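Group II chitinase (Ostrinia furnacalis, PDB 6JAV) probably hydrolyses internal bonds of chitin, this chain being the first catalytic domain of a longer multidomain enzyme, here held with a synthetic inhibitor. Local coordinates at residues S59-N63 with R64-R68; A227-T230 with I231-M235; K331-F334 with I335-L338. All coordinates share one frame; numbering follows the deposited sequence.

Contact 1. Residues S59-N63 with R64-R68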
loop_
_atom_site.group_PDB
_atom_site.type_symbol
_atom_site.label_atom_id
_atom_site.label_comp_id
_atom_site.label_asym_id
_atom_site.label_seq_id
_atom_site.Cartn_x
_atom_site.Cartn_y
_atom_site.Cartn_z
ATOM N N SER A 59 -11.649 -17.829 -5.761
ATOM C CA SER A 59 -10.781 -17.164 -6.734
ATOM C C SER A 59 -9.376 -17.761 -6.720
ATOM O O SER A 59 -8.863 -18.182 -7.767
ATOM C CB SER A 59 -10.747 -15.651 -6.497
ATOM O OG SER A 59 -10.186 -15.345 -5.224
ATOM N N ASP A 60 -8.768 -17.839 -5.536
ATOM C CA ASP A 60 -7.349 -18.178 -5.422
ATOM C C ASP A 60 -7.060 -19.571 -5.955
ATOM O O ASP A 60 -6.020 -19.791 -6.587
ATOM C CB ASP A 60 -6.898 -18.103 -3.948
ATOM C CG ASP A 60 -7.107 -16.728 -3.310
ATOM O OD1 ASP A 60 -7.200 -15.707 -4.023
ATOM O OD2 ASP A 60 -7.210 -16.677 -2.064
ATOM N N TYR A 61 -7.931 -20.539 -5.652
ATOM C CA TYR A 61 -7.749 -21.943 -6.030
ATOM C C TYR A 61 -8.667 -22.342 -7.180
ATOM O O TYR A 61 -8.192 -22.735 -8.251
ATOM C CB TYR A 61 -8.013 -22.847 -4.818
ATOM C CG TYR A 61 -7.031 -22.724 -3.673
ATOM C CD1 TYR A 61 -5.726 -22.281 -3.881
ATOM C CD2 TYR A 61 -7.403 -23.083 -2.388
ATOM C CE1 TYR A 61 -4.831 -22.177 -2.811
ATOM C CE2 TYR A 61 -6.517 -22.994 -1.325
ATOM C CZ TYR A 61 -5.235 -22.535 -1.556
ATOM O OH TYR A 61 -4.348 -22.454 -0.496
ATOM N N ASP A 62 -9.989 -22.262 -6.988
ATOM C CA ASP A 62 -10.898 -22.879 -7.957
ATOM C C ASP A 62 -10.825 -22.184 -9.310
ATOM O O ASP A 62 -10.990 -22.826 -10.354
ATOM C CB ASP A 62 -12.329 -22.852 -7.434
ATOM C CG ASP A 62 -12.499 -23.638 -6.133
ATOM O OD1 ASP A 62 -11.661 -24.508 -5.813
ATOM O OD2 ASP A 62 -13.473 -23.364 -5.418
ATOM N N ASN A 63 -10.588 -20.878 -9.324
ATOM C CA ASN A 63 -10.402 -20.134 -10.552
ATOM C C ASN A 63 -8.950 -19.799 -10.801
ATOM O O ASN A 63 -8.657 -18.994 -11.692
ATOM C CB ASN A 63 -11.270 -18.886 -10.561
ATOM C CG ASN A 63 -12.711 -19.206 -10.854
ATOM O OD1 ASN A 63 -13.114 -19.262 -12.019
ATOM N ND2 ASN A 63 -13.493 -19.460 -9.806
ATOM N N ARG A 64 -8.044 -20.429 -10.059
ATOM C CA ARG A 64 -6.614 -20.435 -10.366
ATOM C C ARG A 64 -5.995 -19.036 -10.330
ATOM O O ARG A 64 -5.024 -18.762 -11.055
ATOM C CB ARG A 64 -6.338 -21.139 -11.697
ATOM C CG ARG A 64 -6.874 -22.592 -11.686
ATOM C CD ARG A 64 -5.906 -23.551 -12.296
ATOM N NE ARG A 64 -5.213 -22.869 -13.379
ATOM C CZ ARG A 64 -3.892 -22.787 -13.503
ATOM N NH1 ARG A 64 -3.093 -23.416 -12.663
ATOM N NH2 ARG A 64 -3.375 -22.115 -14.520
ATOM N N PHE A 65 -6.502 -18.141 -9.457
ATOM C CA PHE A 65 -5.927 -16.789 -9.424
ATOM C C PHE A 65 -4.461 -16.797 -8.992
ATOM O O PHE A 65 -3.667 -16.016 -9.532
ATOM C CB PHE A 65 -6.717 -15.852 -8.502
ATOM C CG PHE A 65 -7.881 -15.146 -9.167
ATOM C CD1 PHE A 65 -8.627 -15.763 -10.157
ATOM C CD2 PHE A 65 -8.253 -13.869 -8.756
ATOM C CE1 PHE A 65 -9.718 -15.088 -10.750
ATOM C CE2 PHE A 65 -9.335 -13.205 -9.337
ATOM C CZ PHE A 65 -10.071 -13.826 -10.335
ATOM N N TYR A 66 -4.066 -17.638 -8.020
ATOM C CA TYR A 66 -2.641 -17.679 -7.681
ATOM C C TYR A 66 -1.805 -17.997 -8.921
ATOM O O TYR A 66 -0.834 -17.281 -9.238
ATOM C CB TYR A 66 -2.348 -18.724 -6.614
ATOM C CG TYR A 66 -2.678 -18.414 -5.174
ATOM C CD1 TYR A 66 -3.118 -17.155 -4.745
ATOM C CD2 TYR A 66 -2.508 -19.405 -4.227
ATOM C CE1 TYR A 66 -3.392 -16.912 -3.383
ATOM C CE2 TYR A 66 -2.774 -19.176 -2.893
ATOM C CZ TYR A 66 -3.211 -17.933 -2.480
ATOM O OH TYR A 66 -3.479 -17.732 -1.131
ATOM N N GLU A 67 -2.166 -19.066 -9.645
ATOM C CA GLU A 67 -1.417 -19.429 -10.841
ATOM C C GLU A 67 -1.440 -18.333 -11.886
ATOM O O GLU A 67 -0.433 -18.092 -12.570
ATOM C CB GLU A 67 -1.959 -20.726 -11.426
ATOM C CG GLU A 67 -1.802 -21.887 -10.492
ATOM C CD GLU A 67 -2.859 -21.968 -9.513
ATOM O OE1 GLU A 67 -3.553 -20.952 -9.345
ATOM O OE2 GLU A 67 -3.051 -22.988 -8.813
ATOM N N ARG A 68 -2.584 -17.655 -12.043
ATOM C CA ARG A 68 -2.715 -16.660 -13.086
ATOM C C ARG A 68 -1.957 -15.377 -12.764
ATOM O O ARG A 68 -1.721 -14.582 -13.683
ATOM C CB ARG A 68 -4.203 -16.385 -13.335
ATOM C CG ARG A 68 -4.878 -17.557 -14.097
ATOM C CD ARG A 68 -6.356 -17.545 -13.830
ATOM N NE ARG A 68 -6.985 -16.362 -14.398
ATOM C CZ ARG A 68 -8.280 -16.078 -14.277
ATOM N NH1 ARG A 68 -9.093 -16.893 -13.598
ATOM N NH2 ARG A 68 -8.768 -14.994 -14.852
HETATM O O HOH W 1 -5.260 -15.792 -0.558
#

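Contact 2. Residues A227-T230 with I231-M235. With NAG (2-acetamido-2-deoxy-beta-D-glucopyranose), chain C.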
loop_
_atom_site.group_PDB
_atom_site.type_symbol
_atom_site.label_atom_id
_atom_site.label_comp_id
_atom_site.label_asym_id
_atom_site.label_seq_id
_atom_site.Cartn_x
_atom_site.Cartn_y
_atom_site.Cartn_z
ATOM N N ALA A 227 5.042 12.299 3.902
ATOM C CA ALA A 227 5.935 11.264 3.384
ATOM C C ALA A 227 7.399 11.624 3.585
ATOM O O ALA A 227 8.229 10.751 3.852
ATOM C CB ALA A 227 5.649 11.018 1.904
ATOM N N ASN A 228 7.735 12.912 3.470
ATOM C CA ASN A 228 9.123 13.329 3.648
ATOM C C ASN A 228 9.627 13.000 5.054
ATOM O O ASN A 228 10.724 12.437 5.225
ATOM C CB ASN A 228 9.241 14.833 3.373
ATOM C CG ASN A 228 10.631 15.318 3.578
ATOM O OD1 ASN A 228 11.563 14.809 2.990
ATOM N ND2 ASN A 228 10.778 16.310 4.443
ATOM N N TYR A 229 8.829 13.313 6.078
ATOM C CA TYR A 229 9.228 12.952 7.437
ATOM C C TYR A 229 9.342 11.434 7.579
ATOM O O TYR A 229 10.329 10.913 8.113
ATOM C CB TYR A 229 8.226 13.494 8.464
ATOM C CG TYR A 229 8.660 13.157 9.871
ATOM C CD1 TYR A 229 8.362 11.925 10.448
ATOM C CD2 TYR A 229 9.416 14.061 10.600
ATOM C CE1 TYR A 229 8.816 11.602 11.727
ATOM C CE2 TYR A 229 9.862 13.744 11.867
ATOM C CZ TYR A 229 9.550 12.519 12.419
ATOM O OH TYR A 229 9.995 12.198 13.694
ATOM N N THR A 230 8.318 10.712 7.118
ATOM C CA THR A 230 8.285 9.261 7.287
ATOM C C THR A 230 9.500 8.588 6.659
ATOM O O THR A 230 10.103 7.689 7.260
ATOM C CB THR A 230 7.011 8.739 6.628
ATOM O OG1 THR A 230 5.870 9.183 7.367
ATOM C CG2 THR A 230 7.030 7.212 6.571
ATOM N N ILE A 231 9.819 8.941 5.418
ATOM C CA ILE A 231 10.921 8.275 4.733
ATOM C C ILE A 231 12.243 8.590 5.419
ATOM O O ILE A 231 13.074 7.698 5.651
ATOM C CB ILE A 231 10.913 8.654 3.235
ATOM C CG1 ILE A 231 9.641 8.136 2.534
ATOM C CG2 ILE A 231 12.200 8.170 2.554
ATOM C CD1 ILE A 231 9.514 6.628 2.531
ATOM N N HIS A 232 12.439 9.854 5.804
ATOM C CA HIS A 232 13.674 10.174 6.510
ATOM C C HIS A 232 13.727 9.502 7.873
ATOM O O HIS A 232 14.814 9.134 8.331
ATOM C CB HIS A 232 13.785 11.688 6.651
ATOM C CG HIS A 232 14.324 12.368 5.433
ATOM N ND1 HIS A 232 13.528 13.021 4.516
ATOM C CD2 HIS A 232 15.597 12.507 4.990
ATOM C CE1 HIS A 232 14.284 13.521 3.552
ATOM N NE2 HIS A 232 15.546 13.232 3.821
ATOM N N TYR A 233 12.579 9.284 8.510
ATOM C CA TYR A 233 12.562 8.636 9.813
ATOM C C TYR A 233 12.930 7.160 9.706
ATOM O O TYR A 233 13.720 6.653 10.510
ATOM C CB TYR A 233 11.193 8.818 10.454
ATOM C CG TYR A 233 11.200 8.531 11.935
ATOM C CD1 TYR A 233 11.975 9.295 12.791
ATOM C CD2 TYR A 233 10.447 7.515 12.473
ATOM C CE1 TYR A 233 11.997 9.037 14.150
ATOM C CE2 TYR A 233 10.454 7.255 13.847
ATOM C CZ TYR A 233 11.238 8.019 14.666
ATOM O OH TYR A 233 11.242 7.771 16.030
ATOM N N TRP A 234 12.389 6.442 8.704
ATOM C CA TRP A 234 12.850 5.068 8.480
ATOM C C TRP A 234 14.363 5.012 8.288
ATOM O O TRP A 234 15.029 4.110 8.818
ATOM C CB TRP A 234 12.080 4.414 7.303
ATOM C CG TRP A 234 10.784 3.833 7.749
ATOM C CD1 TRP A 234 9.558 4.424 7.731
ATOM C CD2 TRP A 234 10.591 2.520 8.287
ATOM N NE1 TRP A 234 8.599 3.566 8.262
ATOM C CE2 TRP A 234 9.222 2.396 8.621
ATOM C CE3 TRP A 234 11.464 1.450 8.566
ATOM C CZ2 TRP A 234 8.693 1.240 9.215
ATOM C CZ3 TRP A 234 10.936 0.287 9.130
ATOM C CH2 TRP A 234 9.553 0.194 9.449
ATOM N N MET A 235 14.929 5.972 7.553
ATOM C CA MET A 235 16.381 5.991 7.362
ATOM C C MET A 235 17.111 6.328 8.663
ATOM O O MET A 235 18.123 5.688 8.988
ATOM C CB MET A 235 16.754 6.934 6.222
ATOM C CG MET A 235 16.254 6.379 4.877
ATOM S SD MET A 235 16.999 7.161 3.434
ATOM C CE MET A 235 16.243 8.742 3.597
HETATM C C1 NAG C . 12.091 16.794 4.777
HETATM C C2 NAG C . 12.088 18.299 4.995
HETATM C C3 NAG C . 13.423 18.752 5.601
HETATM C C4 NAG C . 13.751 17.933 6.846
HETATM C C5 NAG C . 13.691 16.443 6.537
HETATM C C6 NAG C . 13.912 15.564 7.753
HETATM C C7 NAG C . 10.841 19.905 3.605
HETATM C C8 NAG C . 10.064 20.240 4.836
HETATM N N2 NAG C . 11.815 18.995 3.746
HETATM O O3 NAG C . 13.306 20.121 5.972
HETATM O O4 NAG C . 15.040 18.262 7.354
HETATM O O5 NAG C . 12.396 16.128 6.007
HETATM O O6 NAG C . 12.788 15.498 8.626
HETATM O O7 NAG C . 10.620 20.457 2.535
#

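Contact 3. Residues K331-F334 with I335-L338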
loop_
_atom_site.group_PDB
_atom_site.type_symbol
_atom_site.label_atom_id
_atom_site.label_comp_id
_atom_site.label_asym_id
_atom_site.label_seq_id
_atom_site.Cartn_x
_atom_site.Cartn_y
_atom_site.Cartn_z
ATOM N N LYS A 331 6.549 13.251 -6.464
ATOM C CA LYS A 331 6.907 12.177 -5.551
ATOM C C LYS A 331 7.985 11.265 -6.130
ATOM O O LYS A 331 8.889 10.831 -5.399
ATOM C CB LYS A 331 5.662 11.379 -5.153
ATOM C CG LYS A 331 4.749 12.124 -4.221
ATOM C CD LYS A 331 3.547 11.285 -3.828
ATOM C CE LYS A 331 2.721 11.994 -2.765
ATOM N NZ LYS A 331 1.615 11.143 -2.244
ATOM N N VAL A 332 7.911 10.942 -7.424
ATOM C CA VAL A 332 8.942 10.090 -8.026
ATOM C C VAL A 332 10.280 10.822 -8.121
ATOM O O VAL A 332 11.340 10.217 -7.941
ATOM C CB VAL A 332 8.467 9.482 -9.361
ATOM C CG1 VAL A 332 9.560 8.645 -9.985
ATOM C CG2 VAL A 332 7.209 8.617 -9.133
ATOM N N ASN A 333 10.268 12.129 -8.410
ATOM C CA ASN A 333 11.526 12.875 -8.349
ATOM C C ASN A 333 12.108 12.853 -6.940
ATOM O O ASN A 333 13.334 12.777 -6.774
ATOM C CB ASN A 333 11.308 14.302 -8.838
ATOM C CG ASN A 333 11.363 14.393 -10.353
ATOM O OD1 ASN A 333 10.381 14.762 -11.002
ATOM N ND2 ASN A 333 12.507 14.043 -10.926
ATOM N N PHE A 334 11.246 12.865 -5.919
ATOM C CA PHE A 334 11.697 12.731 -4.528
ATOM C C PHE A 334 12.354 11.369 -4.296
ATOM O O PHE A 334 13.439 11.282 -3.706
ATOM C CB PHE A 334 10.490 12.955 -3.615
ATOM C CG PHE A 334 10.720 12.666 -2.164
ATOM C CD1 PHE A 334 11.236 13.654 -1.328
ATOM C CD2 PHE A 334 10.358 11.443 -1.604
ATOM C CE1 PHE A 334 11.410 13.417 0.038
ATOM C CE2 PHE A 334 10.553 11.199 -0.233
ATOM C CZ PHE A 334 11.079 12.199 0.584
ATOM N N ILE A 335 11.725 10.298 -4.795
ATOM C CA ILE A 335 12.299 8.953 -4.714
ATOM C C ILE A 335 13.706 8.937 -5.305
ATOM O O ILE A 335 14.665 8.447 -4.680
ATOM C CB ILE A 335 11.369 7.954 -5.429
ATOM C CG1 ILE A 335 10.091 7.753 -4.598
ATOM C CG2 ILE A 335 12.090 6.597 -5.732
ATOM C CD1 ILE A 335 9.007 6.951 -5.391
ATOM N N LYS A 336 13.849 9.488 -6.512
ATOM C CA LYS A 336 15.132 9.497 -7.195
ATOM C C LYS A 336 16.147 10.354 -6.447
ATOM O O LYS A 336 17.314 9.956 -6.299
ATOM C CB LYS A 336 14.940 10.022 -8.616
ATOM C CG LYS A 336 14.101 9.094 -9.513
ATOM C CD LYS A 336 14.147 9.547 -10.988
ATOM C CE LYS A 336 13.467 10.881 -11.164
ATOM N NZ LYS A 336 13.354 11.361 -12.589
ATOM N N SER A 337 15.713 11.510 -5.941
ATOM C CA SER A 337 16.619 12.424 -5.239
ATOM C C SER A 337 17.258 11.776 -4.015
ATOM O O SER A 337 18.414 12.087 -3.678
ATOM C CB SER A 337 15.881 13.700 -4.847
ATOM O OG SER A 337 15.006 13.513 -3.728
ATOM N N LEU A 338 16.522 10.913 -3.312
ATOM C CA LEU A 338 17.012 10.220 -2.121
ATOM C C LEU A 338 17.626 8.866 -2.441
ATOM O O LEU A 338 18.026 8.149 -1.510
ATOM C CB LEU A 338 15.873 10.035 -1.111
ATOM C CG LEU A 338 15.333 11.295 -0.416
ATOM C CD1 LEU A 338 14.266 10.909 0.595
ATOM C CD2 LEU A 338 16.436 12.083 0.279
#

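Contact 1. Residues S59-N63 with R64-R68
Phe-65 and Ser-59 are joined by a backbone bond that closes a wide turn, Phe-65 N to Ser-59 O at 2.9 Å, at the end of helix 57-62, whose last turn opens into a pi-type one. Tyr-66 N follows the same spacing onto a lone pair of Asp-60 O (3.2 Å), while Arg-64 N returns over a shorter span to Tyr-61 O. Asn-63 O takes NH1 of Arg-68 in its carbonyl plane and near the guanidinium plane (2.9 Å); NH2 of that arginine pairs with Glu-29. One water accepts from Tyr-66 OH and donates to Asp-60 OD2, which also accepts from Asp-56 N; the other oxygen, OD1, is held by Tyr-41 and Asn-15. Around these bonds lie two CH-pi contacts: Ser-59 CB sits over the centre of the Phe-65 ring, and Asp-60 CB over the Tyr-66 ring, nearer its rim, 4.0 Å from the centroid. Tyr-61 CE1 meets Tyr-66 CE2 at 3.6 Å, the rings almost perpendicular. Arg-64, in a left-handed backbone conformation (phi 62°), turns the chain into helix 65-70. The pair of short helices belongs to the connection between strands 38-46 and 78-84 of the family 18 TIM barrel.

Contact 2. Residues A227-T230 with I231-M235
Asn-228 O is gripped twice by His-232, which brings its backbone N (3.2 Å) and its ring ND1 (3.0 Å) to opposite faces of the carbonyl plane. The oxygen lies almost in the imidazole plane, at the ring's edge, which helps to set the rotation of the ring. It also leaves CE1 of His-232 3.1 Å from Asn-228 OD1, the amide and imidazole planes standing nearly at right angles. CG of Asn-228 points away from its own backbone N (chi1 178°), carrying ND2 out to its covalent link with C1 of the N-acetylglucosamine. The sugar then folds back over the histidine: its C5 and C6 lie above one ring face, C6 4.0 Å from His-232 CG. One residue further on, the side chains of Tyr-229 and Tyr-233 run side by side in the same direction. Their planes are only 21° apart, yet displaced so far that little of one ring lies above the other, and CE1 of Tyr-229 touches CB of Tyr-233 at 3.9 Å. Tyr-233 OH bonds Asp-178, tying this flank to helix 174-180. On the buried flank the Thr-230 methyl CG2 rests at the edge of the Trp-234 indole, 3.9 Å from CD1. Thr-230 OG1 bonds Pro-172 O, and Trp-234 NE1 bonds Ser-171 O, while Ile-231 packs on Val-195 and Met-246 of neighbouring barrel strands. Helix 227-236 thus carries the sugar on one face and turns Thr-230, Ile-231 and Trp-234 to the barrel strands. A histidine one turn after the glycosylated asparagine, with ND1 donating to that asparagine's carbonyl, sets a flat ring face beneath C5 and C6 of the sugar and probably limits its swing about the N-glycosidic link.

Contact 3. Residues K331-F334 with I335-L338
Phe-334 and Leu-338 meet across the final turn of helix 325-337, which leads to strand 342-346, the strand that closes the TIM barrel against strands 8-14 and 244-257. Phe-334 O is the doubly used acceptor here. It takes the helical bond from Leu-338 N (3.1 Å) and a shorter one from the hydroxyl of Ser-337, OG to O 2.7 Å; with chi1 of 75° the serine turns OG back toward the preceding turn. The three carbonyls before it each receive a regular backbone bond: Lys-331 O from Ile-335 N, Val-332 O from Lys-336 N, and Asn-333 O from Ser-337 N at 2.8 Å. Both lysine ammonium groups find partners beyond the helix. Lys-331 NZ forms a salt bridge with Asp-323 and a bond to Ala-212 O, whereas Lys-336 NZ pairs with Glu-371 and bonds Asn-374 O and Lys-376 O, which ties the helix to residues 374-376, just beyond helix 363-373. Ile-335 leans on Met-246 and Met-248 of strand 244-257, and Val-332 on Ile-368 and Leu-372 of helix 363-373. At the helix end, Leu-338 CG sits over a face of the Phe-334 ring, and its CD1 reaches CZ of that ring at 3.4 Å.

How the contacts relate
Contacts 2 and 3 adjoin on one side of the barrel, their centres about 12 Å apart, while contact 1 lies across the chain's centre, with about 25 Å between its nearest atoms and either of them. The helices of contacts 2 and 3 touch directly: Leu-338 packs on Ile-231 and His-232, and Phe-334 CE1 comes to 3.3 Å from Asn-228 OD1, so the glycosylated asparagine has an aromatic neighbour from the later helix. Both are largely buried, contact 2 within a helix and contact 3 at a helix end; one carries a sugar, while the other sends its lysines to acceptors on neighbouring parts of the fold. Contact 1 is only partly buried; it spans the break between two short helices, and its exposed charged side contrasts with an aromatic inner one.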